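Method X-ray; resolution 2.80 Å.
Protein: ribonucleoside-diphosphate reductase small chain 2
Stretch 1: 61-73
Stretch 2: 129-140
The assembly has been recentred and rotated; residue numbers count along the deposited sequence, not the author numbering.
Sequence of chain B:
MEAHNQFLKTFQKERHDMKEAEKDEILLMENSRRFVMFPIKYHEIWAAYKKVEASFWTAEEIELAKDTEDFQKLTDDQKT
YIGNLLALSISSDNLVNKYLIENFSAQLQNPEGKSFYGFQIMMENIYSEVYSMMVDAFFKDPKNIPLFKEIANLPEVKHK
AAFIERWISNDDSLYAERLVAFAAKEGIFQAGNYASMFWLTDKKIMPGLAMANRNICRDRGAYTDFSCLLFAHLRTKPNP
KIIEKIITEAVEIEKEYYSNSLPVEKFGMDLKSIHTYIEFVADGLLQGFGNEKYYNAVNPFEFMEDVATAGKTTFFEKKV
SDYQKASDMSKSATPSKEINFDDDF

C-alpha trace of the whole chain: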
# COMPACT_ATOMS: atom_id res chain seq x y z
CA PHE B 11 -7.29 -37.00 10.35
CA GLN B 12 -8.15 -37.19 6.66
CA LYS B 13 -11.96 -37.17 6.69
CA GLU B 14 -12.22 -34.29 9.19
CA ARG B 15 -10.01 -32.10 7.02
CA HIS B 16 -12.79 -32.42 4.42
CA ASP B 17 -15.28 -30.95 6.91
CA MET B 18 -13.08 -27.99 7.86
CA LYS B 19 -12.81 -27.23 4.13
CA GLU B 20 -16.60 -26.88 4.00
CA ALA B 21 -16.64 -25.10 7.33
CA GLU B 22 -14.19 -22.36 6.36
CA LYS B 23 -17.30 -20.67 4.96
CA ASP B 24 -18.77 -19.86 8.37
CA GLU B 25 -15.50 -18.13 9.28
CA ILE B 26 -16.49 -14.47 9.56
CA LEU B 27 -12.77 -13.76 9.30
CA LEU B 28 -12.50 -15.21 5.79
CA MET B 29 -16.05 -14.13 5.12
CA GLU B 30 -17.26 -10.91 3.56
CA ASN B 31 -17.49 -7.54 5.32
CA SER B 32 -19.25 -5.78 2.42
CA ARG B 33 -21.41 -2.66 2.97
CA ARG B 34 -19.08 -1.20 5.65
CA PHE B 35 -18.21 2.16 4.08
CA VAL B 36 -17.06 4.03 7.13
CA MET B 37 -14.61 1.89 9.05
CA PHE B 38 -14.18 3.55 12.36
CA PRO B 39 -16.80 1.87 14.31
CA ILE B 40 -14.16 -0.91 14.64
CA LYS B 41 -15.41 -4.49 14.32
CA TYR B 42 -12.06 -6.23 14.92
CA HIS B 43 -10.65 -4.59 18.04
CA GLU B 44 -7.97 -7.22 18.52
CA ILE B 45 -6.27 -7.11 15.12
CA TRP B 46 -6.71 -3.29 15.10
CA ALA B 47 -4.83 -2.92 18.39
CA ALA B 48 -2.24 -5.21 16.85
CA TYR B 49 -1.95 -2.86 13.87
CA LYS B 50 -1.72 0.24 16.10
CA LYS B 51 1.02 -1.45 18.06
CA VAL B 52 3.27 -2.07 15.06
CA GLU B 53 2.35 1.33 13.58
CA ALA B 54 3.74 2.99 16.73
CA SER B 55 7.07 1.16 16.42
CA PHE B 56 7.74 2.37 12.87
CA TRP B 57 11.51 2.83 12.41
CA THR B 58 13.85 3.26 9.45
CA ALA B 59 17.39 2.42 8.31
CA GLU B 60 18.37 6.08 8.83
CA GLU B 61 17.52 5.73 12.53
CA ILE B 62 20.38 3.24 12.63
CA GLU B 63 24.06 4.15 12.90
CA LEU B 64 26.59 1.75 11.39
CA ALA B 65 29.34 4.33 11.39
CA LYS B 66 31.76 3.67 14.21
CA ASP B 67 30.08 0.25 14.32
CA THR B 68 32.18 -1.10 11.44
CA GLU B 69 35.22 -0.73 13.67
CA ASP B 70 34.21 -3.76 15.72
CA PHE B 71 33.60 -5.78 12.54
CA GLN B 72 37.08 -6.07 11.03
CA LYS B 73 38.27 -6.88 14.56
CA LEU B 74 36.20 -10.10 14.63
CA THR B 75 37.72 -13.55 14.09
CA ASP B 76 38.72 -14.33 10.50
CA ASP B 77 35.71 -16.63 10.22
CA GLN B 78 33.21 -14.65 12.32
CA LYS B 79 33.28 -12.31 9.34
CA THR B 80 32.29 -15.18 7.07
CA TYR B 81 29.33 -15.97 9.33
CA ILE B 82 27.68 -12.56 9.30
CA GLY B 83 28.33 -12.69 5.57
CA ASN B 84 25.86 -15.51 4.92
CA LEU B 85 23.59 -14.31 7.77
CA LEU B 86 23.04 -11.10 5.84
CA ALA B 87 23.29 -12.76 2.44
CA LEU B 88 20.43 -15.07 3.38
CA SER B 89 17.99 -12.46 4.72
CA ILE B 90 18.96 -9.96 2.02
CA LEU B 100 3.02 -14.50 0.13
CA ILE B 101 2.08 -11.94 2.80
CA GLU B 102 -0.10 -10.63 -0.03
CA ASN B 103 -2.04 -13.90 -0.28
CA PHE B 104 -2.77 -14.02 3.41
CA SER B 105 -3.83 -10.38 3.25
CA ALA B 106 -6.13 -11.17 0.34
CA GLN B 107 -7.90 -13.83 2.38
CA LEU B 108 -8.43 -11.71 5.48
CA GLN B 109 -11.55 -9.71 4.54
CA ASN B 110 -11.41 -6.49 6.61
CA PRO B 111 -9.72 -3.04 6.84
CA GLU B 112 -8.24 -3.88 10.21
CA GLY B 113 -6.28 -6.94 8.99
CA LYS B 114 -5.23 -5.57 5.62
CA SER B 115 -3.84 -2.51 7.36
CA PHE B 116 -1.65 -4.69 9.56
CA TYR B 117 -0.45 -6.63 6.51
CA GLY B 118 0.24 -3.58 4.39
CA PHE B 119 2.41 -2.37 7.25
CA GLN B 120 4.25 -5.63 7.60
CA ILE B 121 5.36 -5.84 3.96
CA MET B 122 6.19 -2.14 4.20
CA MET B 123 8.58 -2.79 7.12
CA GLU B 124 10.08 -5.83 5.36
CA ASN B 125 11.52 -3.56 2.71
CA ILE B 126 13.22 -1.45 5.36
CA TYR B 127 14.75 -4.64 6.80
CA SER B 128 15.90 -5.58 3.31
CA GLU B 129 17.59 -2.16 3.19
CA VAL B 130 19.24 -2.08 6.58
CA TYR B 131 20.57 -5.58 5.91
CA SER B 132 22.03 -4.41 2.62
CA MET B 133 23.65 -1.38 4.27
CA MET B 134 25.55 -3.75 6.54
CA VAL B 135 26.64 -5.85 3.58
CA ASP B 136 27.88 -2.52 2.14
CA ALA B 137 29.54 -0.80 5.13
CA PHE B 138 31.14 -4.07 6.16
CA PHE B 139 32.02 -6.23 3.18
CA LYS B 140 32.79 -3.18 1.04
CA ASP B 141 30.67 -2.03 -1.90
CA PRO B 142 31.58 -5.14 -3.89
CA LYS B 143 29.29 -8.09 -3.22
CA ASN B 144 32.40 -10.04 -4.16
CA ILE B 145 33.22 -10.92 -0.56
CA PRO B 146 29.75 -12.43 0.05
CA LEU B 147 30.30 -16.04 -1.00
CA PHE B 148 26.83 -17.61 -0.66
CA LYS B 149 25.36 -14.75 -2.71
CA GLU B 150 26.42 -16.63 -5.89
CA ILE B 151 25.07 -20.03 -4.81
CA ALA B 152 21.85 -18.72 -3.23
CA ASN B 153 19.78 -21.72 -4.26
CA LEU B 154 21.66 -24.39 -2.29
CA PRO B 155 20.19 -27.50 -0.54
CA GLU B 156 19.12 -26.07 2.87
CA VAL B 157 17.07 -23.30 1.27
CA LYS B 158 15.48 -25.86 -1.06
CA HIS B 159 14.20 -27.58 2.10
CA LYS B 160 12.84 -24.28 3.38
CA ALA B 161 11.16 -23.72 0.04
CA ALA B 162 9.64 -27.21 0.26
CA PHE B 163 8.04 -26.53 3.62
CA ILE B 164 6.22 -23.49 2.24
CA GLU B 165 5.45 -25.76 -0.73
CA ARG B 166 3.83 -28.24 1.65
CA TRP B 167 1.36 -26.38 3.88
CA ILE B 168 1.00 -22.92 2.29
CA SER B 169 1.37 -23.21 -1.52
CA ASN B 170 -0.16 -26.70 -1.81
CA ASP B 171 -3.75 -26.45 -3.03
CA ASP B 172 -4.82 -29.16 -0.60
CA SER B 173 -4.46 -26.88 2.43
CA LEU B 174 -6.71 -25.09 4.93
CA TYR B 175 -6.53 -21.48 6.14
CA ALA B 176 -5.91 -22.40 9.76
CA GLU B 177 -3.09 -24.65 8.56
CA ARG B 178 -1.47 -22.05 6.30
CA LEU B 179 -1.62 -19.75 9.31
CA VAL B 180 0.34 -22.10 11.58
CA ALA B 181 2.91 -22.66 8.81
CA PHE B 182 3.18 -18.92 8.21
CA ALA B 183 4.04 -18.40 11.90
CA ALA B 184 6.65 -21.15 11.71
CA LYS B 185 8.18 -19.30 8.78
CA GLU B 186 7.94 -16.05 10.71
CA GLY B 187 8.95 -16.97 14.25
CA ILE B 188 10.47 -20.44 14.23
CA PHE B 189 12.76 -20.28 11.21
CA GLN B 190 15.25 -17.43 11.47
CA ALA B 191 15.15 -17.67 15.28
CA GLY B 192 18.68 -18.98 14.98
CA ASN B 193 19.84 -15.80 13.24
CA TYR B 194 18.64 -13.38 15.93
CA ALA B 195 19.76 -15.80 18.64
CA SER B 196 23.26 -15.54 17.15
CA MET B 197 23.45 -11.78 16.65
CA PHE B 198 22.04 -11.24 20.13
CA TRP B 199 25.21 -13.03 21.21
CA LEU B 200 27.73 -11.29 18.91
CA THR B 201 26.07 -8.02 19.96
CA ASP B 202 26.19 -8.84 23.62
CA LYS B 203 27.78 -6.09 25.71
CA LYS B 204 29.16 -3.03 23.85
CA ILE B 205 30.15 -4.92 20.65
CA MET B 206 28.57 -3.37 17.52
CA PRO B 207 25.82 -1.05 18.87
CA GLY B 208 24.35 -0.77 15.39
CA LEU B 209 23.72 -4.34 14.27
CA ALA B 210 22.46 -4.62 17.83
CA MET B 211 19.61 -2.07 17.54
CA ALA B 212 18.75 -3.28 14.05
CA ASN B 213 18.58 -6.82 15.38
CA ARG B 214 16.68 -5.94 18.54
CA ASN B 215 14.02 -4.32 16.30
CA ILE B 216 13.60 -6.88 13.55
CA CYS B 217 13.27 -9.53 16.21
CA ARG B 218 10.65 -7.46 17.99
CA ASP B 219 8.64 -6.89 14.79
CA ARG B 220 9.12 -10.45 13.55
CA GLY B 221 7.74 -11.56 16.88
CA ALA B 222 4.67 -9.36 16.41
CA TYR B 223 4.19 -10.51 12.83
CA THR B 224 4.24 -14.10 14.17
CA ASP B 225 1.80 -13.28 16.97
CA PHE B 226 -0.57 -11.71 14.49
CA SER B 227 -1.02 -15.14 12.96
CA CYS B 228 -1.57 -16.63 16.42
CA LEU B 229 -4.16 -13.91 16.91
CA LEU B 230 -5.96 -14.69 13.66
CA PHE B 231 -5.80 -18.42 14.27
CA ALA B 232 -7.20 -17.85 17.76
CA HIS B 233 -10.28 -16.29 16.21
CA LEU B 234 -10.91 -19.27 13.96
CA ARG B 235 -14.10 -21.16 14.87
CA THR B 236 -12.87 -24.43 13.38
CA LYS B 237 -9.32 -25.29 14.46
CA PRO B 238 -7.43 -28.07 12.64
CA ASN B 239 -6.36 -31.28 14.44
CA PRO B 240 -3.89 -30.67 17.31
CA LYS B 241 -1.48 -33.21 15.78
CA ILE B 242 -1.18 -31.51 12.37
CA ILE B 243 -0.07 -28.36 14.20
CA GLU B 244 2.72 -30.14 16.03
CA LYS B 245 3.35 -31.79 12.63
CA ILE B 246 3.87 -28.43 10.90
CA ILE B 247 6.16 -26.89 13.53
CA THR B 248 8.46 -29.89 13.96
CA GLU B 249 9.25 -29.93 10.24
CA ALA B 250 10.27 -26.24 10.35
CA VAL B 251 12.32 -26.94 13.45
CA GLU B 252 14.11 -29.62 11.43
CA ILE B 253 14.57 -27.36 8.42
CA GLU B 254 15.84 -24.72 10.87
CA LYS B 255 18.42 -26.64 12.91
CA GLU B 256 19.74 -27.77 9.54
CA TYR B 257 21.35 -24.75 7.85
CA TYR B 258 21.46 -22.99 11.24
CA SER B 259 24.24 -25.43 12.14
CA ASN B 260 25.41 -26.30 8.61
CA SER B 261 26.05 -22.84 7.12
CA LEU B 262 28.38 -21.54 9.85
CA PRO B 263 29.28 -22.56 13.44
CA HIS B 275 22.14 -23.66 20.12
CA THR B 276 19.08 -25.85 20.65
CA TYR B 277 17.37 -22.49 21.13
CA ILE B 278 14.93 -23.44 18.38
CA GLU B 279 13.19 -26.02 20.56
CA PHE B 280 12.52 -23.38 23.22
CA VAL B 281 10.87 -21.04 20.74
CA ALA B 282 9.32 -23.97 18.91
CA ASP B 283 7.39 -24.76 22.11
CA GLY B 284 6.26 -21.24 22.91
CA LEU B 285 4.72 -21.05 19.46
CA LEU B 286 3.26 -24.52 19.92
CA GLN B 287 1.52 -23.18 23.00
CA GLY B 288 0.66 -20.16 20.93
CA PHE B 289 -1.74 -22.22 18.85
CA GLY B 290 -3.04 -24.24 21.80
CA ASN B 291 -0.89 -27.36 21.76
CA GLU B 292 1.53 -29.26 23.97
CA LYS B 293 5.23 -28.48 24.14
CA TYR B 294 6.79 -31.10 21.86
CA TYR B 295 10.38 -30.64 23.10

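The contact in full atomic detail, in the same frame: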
# COMPACT_ATOMS: atom_id res chain seq x y z
N GLU B 61 17.50 5.67 11.07
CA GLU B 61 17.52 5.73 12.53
C GLU B 61 18.55 4.78 13.12
O GLU B 61 18.63 4.61 14.33
CB GLU B 61 16.12 5.42 13.10
CG GLU B 61 15.19 6.62 13.08
CD GLU B 61 13.84 6.36 13.73
OE1 GLU B 61 13.17 7.36 14.07
OE2 GLU B 61 13.44 5.19 13.89
N ILE B 62 19.34 4.17 12.23
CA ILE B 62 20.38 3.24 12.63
C ILE B 62 21.75 3.74 12.21
O ILE B 62 21.95 4.13 11.06
CB ILE B 62 20.15 1.86 12.00
CG1 ILE B 62 18.98 1.17 12.69
CG2 ILE B 62 21.41 1.02 12.10
CD1 ILE B 62 18.66 -0.20 12.14
N GLU B 63 22.69 3.71 13.15
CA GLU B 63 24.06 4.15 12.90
C GLU B 63 25.04 2.97 12.78
O GLU B 63 25.26 2.22 13.73
CB GLU B 63 24.53 5.07 14.02
CG GLU B 63 25.88 5.69 13.74
CD GLU B 63 25.83 6.63 12.56
OE1 GLU B 63 25.44 7.80 12.75
OE2 GLU B 63 26.17 6.20 11.44
N LEU B 64 25.63 2.81 11.60
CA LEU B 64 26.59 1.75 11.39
C LEU B 64 27.99 2.34 11.42
O LEU B 64 28.98 1.62 11.46
CB LEU B 64 26.36 1.06 10.06
CG LEU B 64 25.08 0.25 9.92
CD1 LEU B 64 25.14 -0.51 8.60
CD2 LEU B 64 24.95 -0.71 11.10
N ALA B 65 28.05 3.66 11.36
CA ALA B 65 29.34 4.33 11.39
C ALA B 65 29.87 4.02 12.77
O ALA B 65 29.09 3.82 13.70
CB ALA B 65 29.16 5.84 11.21
N LYS B 66 31.18 3.97 12.92
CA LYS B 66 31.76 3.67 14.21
C LYS B 66 31.11 2.42 14.82
O LYS B 66 30.97 2.30 16.03
CB LYS B 66 31.59 4.87 15.16
CG LYS B 66 32.68 5.93 15.01
CD LYS B 66 34.08 5.34 15.25
CE LYS B 66 34.17 4.62 16.58
NZ LYS B 66 35.50 3.99 16.78
N ASP B 67 30.70 1.52 13.93
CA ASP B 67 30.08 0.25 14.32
C ASP B 67 30.82 -0.78 13.47
O ASP B 67 30.84 -1.97 13.79
CB ASP B 67 28.58 0.23 13.98
CG ASP B 67 27.90 -1.07 14.38
OD1 ASP B 67 27.71 -1.30 15.59
OD2 ASP B 67 27.56 -1.87 13.49
N THR B 68 31.42 -0.29 12.39
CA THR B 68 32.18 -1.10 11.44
C THR B 68 33.59 -1.32 11.99
O THR B 68 34.37 -2.10 11.44
CB THR B 68 32.30 -0.39 10.07
OG1 THR B 68 31.00 0.00 9.62
CG2 THR B 68 32.93 -1.31 9.04
N GLU B 69 33.91 -0.61 13.06
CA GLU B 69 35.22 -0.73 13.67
C GLU B 69 35.31 -2.12 14.28
O GLU B 69 36.27 -2.85 14.06
CB GLU B 69 35.40 0.32 14.78
CG GLU B 69 35.10 1.76 14.37
CD GLU B 69 35.98 2.25 13.23
OE1 GLU B 69 37.22 2.21 13.37
OE2 GLU B 69 35.42 2.68 12.20
N ASP B 70 34.27 -2.47 15.04
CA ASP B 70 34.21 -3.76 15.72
C ASP B 70 33.90 -4.95 14.80
O ASP B 70 33.71 -6.07 15.28
CB ASP B 70 33.18 -3.68 16.85
CG ASP B 70 33.52 -2.61 17.88
OD1 ASP B 70 33.64 -1.43 17.49
OD2 ASP B 70 33.68 -2.96 19.07
N PHE B 71 33.86 -4.71 13.50
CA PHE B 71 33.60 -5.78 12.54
C PHE B 71 34.91 -6.42 12.10
O PHE B 71 35.13 -7.62 12.29
CB PHE B 71 32.86 -5.25 11.31
CG PHE B 71 32.84 -6.21 10.15
CD1 PHE B 71 32.18 -7.43 10.24
CD2 PHE B 71 33.49 -5.89 8.95
CE1 PHE B 71 32.17 -8.33 9.17
CE2 PHE B 71 33.48 -6.77 7.87
CZ PHE B 71 32.82 -7.99 7.98
N GLN B 72 35.79 -5.60 11.51
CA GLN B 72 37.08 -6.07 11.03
C GLN B 72 37.98 -6.56 12.16
O GLN B 72 39.08 -7.06 11.92
CB GLN B 72 37.79 -4.96 10.24
CG GLN B 72 37.17 -4.62 8.88
CD GLN B 72 37.28 -5.73 7.83
OE1 GLN B 72 37.02 -5.51 6.64
NE2 GLN B 72 37.66 -6.93 8.26
N LYS B 73 37.51 -6.43 13.40
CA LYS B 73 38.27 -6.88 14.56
C LYS B 73 37.81 -8.28 14.99
O LYS B 73 38.40 -8.89 15.89
CB LYS B 73 38.11 -5.87 15.70
CG LYS B 73 38.61 -4.48 15.34
CD LYS B 73 38.28 -3.45 16.42
CE LYS B 73 38.96 -3.78 17.74
NZ LYS B 73 38.72 -2.73 18.76
N GLU B 129 16.66 -3.26 3.43
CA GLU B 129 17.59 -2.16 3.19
C GLU B 129 18.67 -2.13 4.26
O GLU B 129 19.85 -2.11 3.95
CB GLU B 129 16.90 -0.79 3.21
CG GLU B 129 17.87 0.35 2.88
CD GLU B 129 17.28 1.74 3.04
OE1 GLU B 129 16.10 1.94 2.70
OE2 GLU B 129 18.01 2.65 3.47
N VAL B 130 18.26 -2.11 5.52
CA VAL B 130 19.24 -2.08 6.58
C VAL B 130 20.21 -3.24 6.40
O VAL B 130 21.42 -3.04 6.49
CB VAL B 130 18.58 -2.12 7.99
CG1 VAL B 130 17.49 -3.13 8.03
CG2 VAL B 130 19.61 -2.42 9.05
N TYR B 131 19.70 -4.44 6.11
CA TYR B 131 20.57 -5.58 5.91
C TYR B 131 21.60 -5.24 4.85
O TYR B 131 22.80 -5.40 5.07
CB TYR B 131 19.80 -6.82 5.45
CG TYR B 131 19.06 -7.56 6.54
CD1 TYR B 131 19.63 -7.74 7.79
CD2 TYR B 131 17.80 -8.09 6.31
CE1 TYR B 131 18.96 -8.44 8.79
CE2 TYR B 131 17.12 -8.80 7.30
CZ TYR B 131 17.71 -8.97 8.54
OH TYR B 131 17.04 -9.68 9.53
N SER B 132 21.12 -4.77 3.71
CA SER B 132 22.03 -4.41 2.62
C SER B 132 23.10 -3.43 3.09
O SER B 132 24.28 -3.65 2.84
CB SER B 132 21.24 -3.81 1.45
OG SER B 132 20.42 -4.79 0.83
N MET B 133 22.70 -2.37 3.78
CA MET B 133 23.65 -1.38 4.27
C MET B 133 24.81 -2.02 5.01
O MET B 133 25.95 -1.57 4.90
CB MET B 133 22.96 -0.39 5.22
CG MET B 133 21.72 0.23 4.66
SD MET B 133 21.42 1.78 5.47
CE MET B 133 21.34 1.25 7.16
N MET B 134 24.52 -3.06 5.79
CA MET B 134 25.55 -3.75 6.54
C MET B 134 26.49 -4.45 5.56
O MET B 134 27.71 -4.34 5.65
CB MET B 134 24.91 -4.74 7.51
CG MET B 134 23.79 -4.12 8.32
SD MET B 134 23.23 -5.08 9.73
CE MET B 134 23.65 -3.95 11.06
N VAL B 135 25.89 -5.15 4.61
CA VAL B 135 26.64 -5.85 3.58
C VAL B 135 27.56 -4.83 2.87
O VAL B 135 28.65 -5.18 2.42
CB VAL B 135 25.67 -6.51 2.56
CG1 VAL B 135 26.40 -6.91 1.29
CG2 VAL B 135 25.02 -7.74 3.19
N ASP B 136 27.13 -3.58 2.80
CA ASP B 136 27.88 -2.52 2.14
C ASP B 136 28.97 -1.87 3.03
O ASP B 136 30.13 -1.77 2.63
CB ASP B 136 26.91 -1.43 1.64
CG ASP B 136 27.48 -0.61 0.49
OD1 ASP B 136 27.55 -1.13 -0.64
OD2 ASP B 136 27.87 0.56 0.73
N ALA B 137 28.59 -1.44 4.22
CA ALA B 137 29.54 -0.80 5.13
C ALA B 137 30.58 -1.77 5.66
O ALA B 137 31.68 -1.38 6.07
CB ALA B 137 28.80 -0.16 6.30
N PHE B 138 30.24 -3.05 5.65
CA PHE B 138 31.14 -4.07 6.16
C PHE B 138 31.98 -4.74 5.10
O PHE B 138 33.20 -4.57 5.06
CB PHE B 138 30.34 -5.12 6.93
CG PHE B 138 29.59 -4.57 8.12
CD1 PHE B 138 28.76 -5.39 8.87
CD2 PHE B 138 29.74 -3.24 8.50
CE1 PHE B 138 28.09 -4.91 9.99
CE2 PHE B 138 29.07 -2.75 9.61
CZ PHE B 138 28.25 -3.58 10.36
N PHE B 139 31.33 -5.50 4.23
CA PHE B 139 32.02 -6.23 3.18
C PHE B 139 32.25 -5.40 1.93
O PHE B 139 32.18 -5.90 0.81
CB PHE B 139 31.22 -7.49 2.83
CG PHE B 139 30.92 -8.35 4.03
CD1 PHE B 139 30.12 -7.87 5.06
CD2 PHE B 139 31.45 -9.62 4.14
CE1 PHE B 139 29.86 -8.64 6.18
CE2 PHE B 139 31.20 -10.41 5.25
CZ PHE B 139 30.41 -9.91 6.28
N LYS B 140 32.53 -4.11 2.13
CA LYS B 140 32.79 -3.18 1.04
C LYS B 140 31.71 -3.21 -0.03
O LYS B 140 30.96 -4.18 -0.15
CB LYS B 140 34.14 -3.48 0.41
CG LYS B 140 35.10 -2.29 0.37
CD LYS B 140 34.44 -1.06 -0.26
CE LYS B 140 35.48 -0.01 -0.60
NZ LYS B 140 36.38 0.27 0.56

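Three side chains carry most of this contact: Phe-138 from the helical stretch, and Leu-64 and Phe-71 from an irregular segment laid along it. No hydrogen bond crosses between the two, so the fit rests on packing, and 533 Å² is buried in all.

Phe-138 covers the most. Its CB leaves sideways, and chi1 near -61° (m) places the ring against Phe-71, Thr-68 and Asp-67, where its different aspects meet different chemistry. One face takes the Phe-71 ring in an offset stack, with centroids 5.0 Å apart and planes at 17°. The offset also sets the Phe-138 CB over the face of Phe-71, 3.8 Å from that ring's centroid, a CH-pi contact. The edge of Phe-138 receives oxygens instead: Thr-68 OG1 lies 3.4 Å from Phe-138 CE2 and Asp-67 OD2 lies 3.6 Å from Phe-138 CZ, both near the ring plane. That suits an aromatic ring, whose rim of C-H groups is slightly positive. Thr-68 OG1 is also held within its own segment, donating to Leu-64 O at 3.2 Å.

Leu-64 points toward the helix and packs against one side chain after another along it. Its CD1 is 4.0 Å from Met-133 CB and 4.3 Å from Ala-137 CB, residues one turn apart on the helix. CD1 also lies 3.9 Å from Met-134 CG, and CD2 is 3.5 Å from Met-134 CE, so both methyls meet that side chain. Thr-68 CG2 sits 3.2 Å from Ala-137 O, a tight approach.

Phe-71, with chi1 at 166° (t), is shared between two aromatics. Besides stacking on Phe-138, it sends CZ to within 3.5 Å of Phe-139 CE1, over a face of the Phe-139 ring, with the two planes inclined at 48°. Farther back along both stretches, Ile-62 CD1 meets Val-130 CG2 at 3.9 Å, extending the apolar seam.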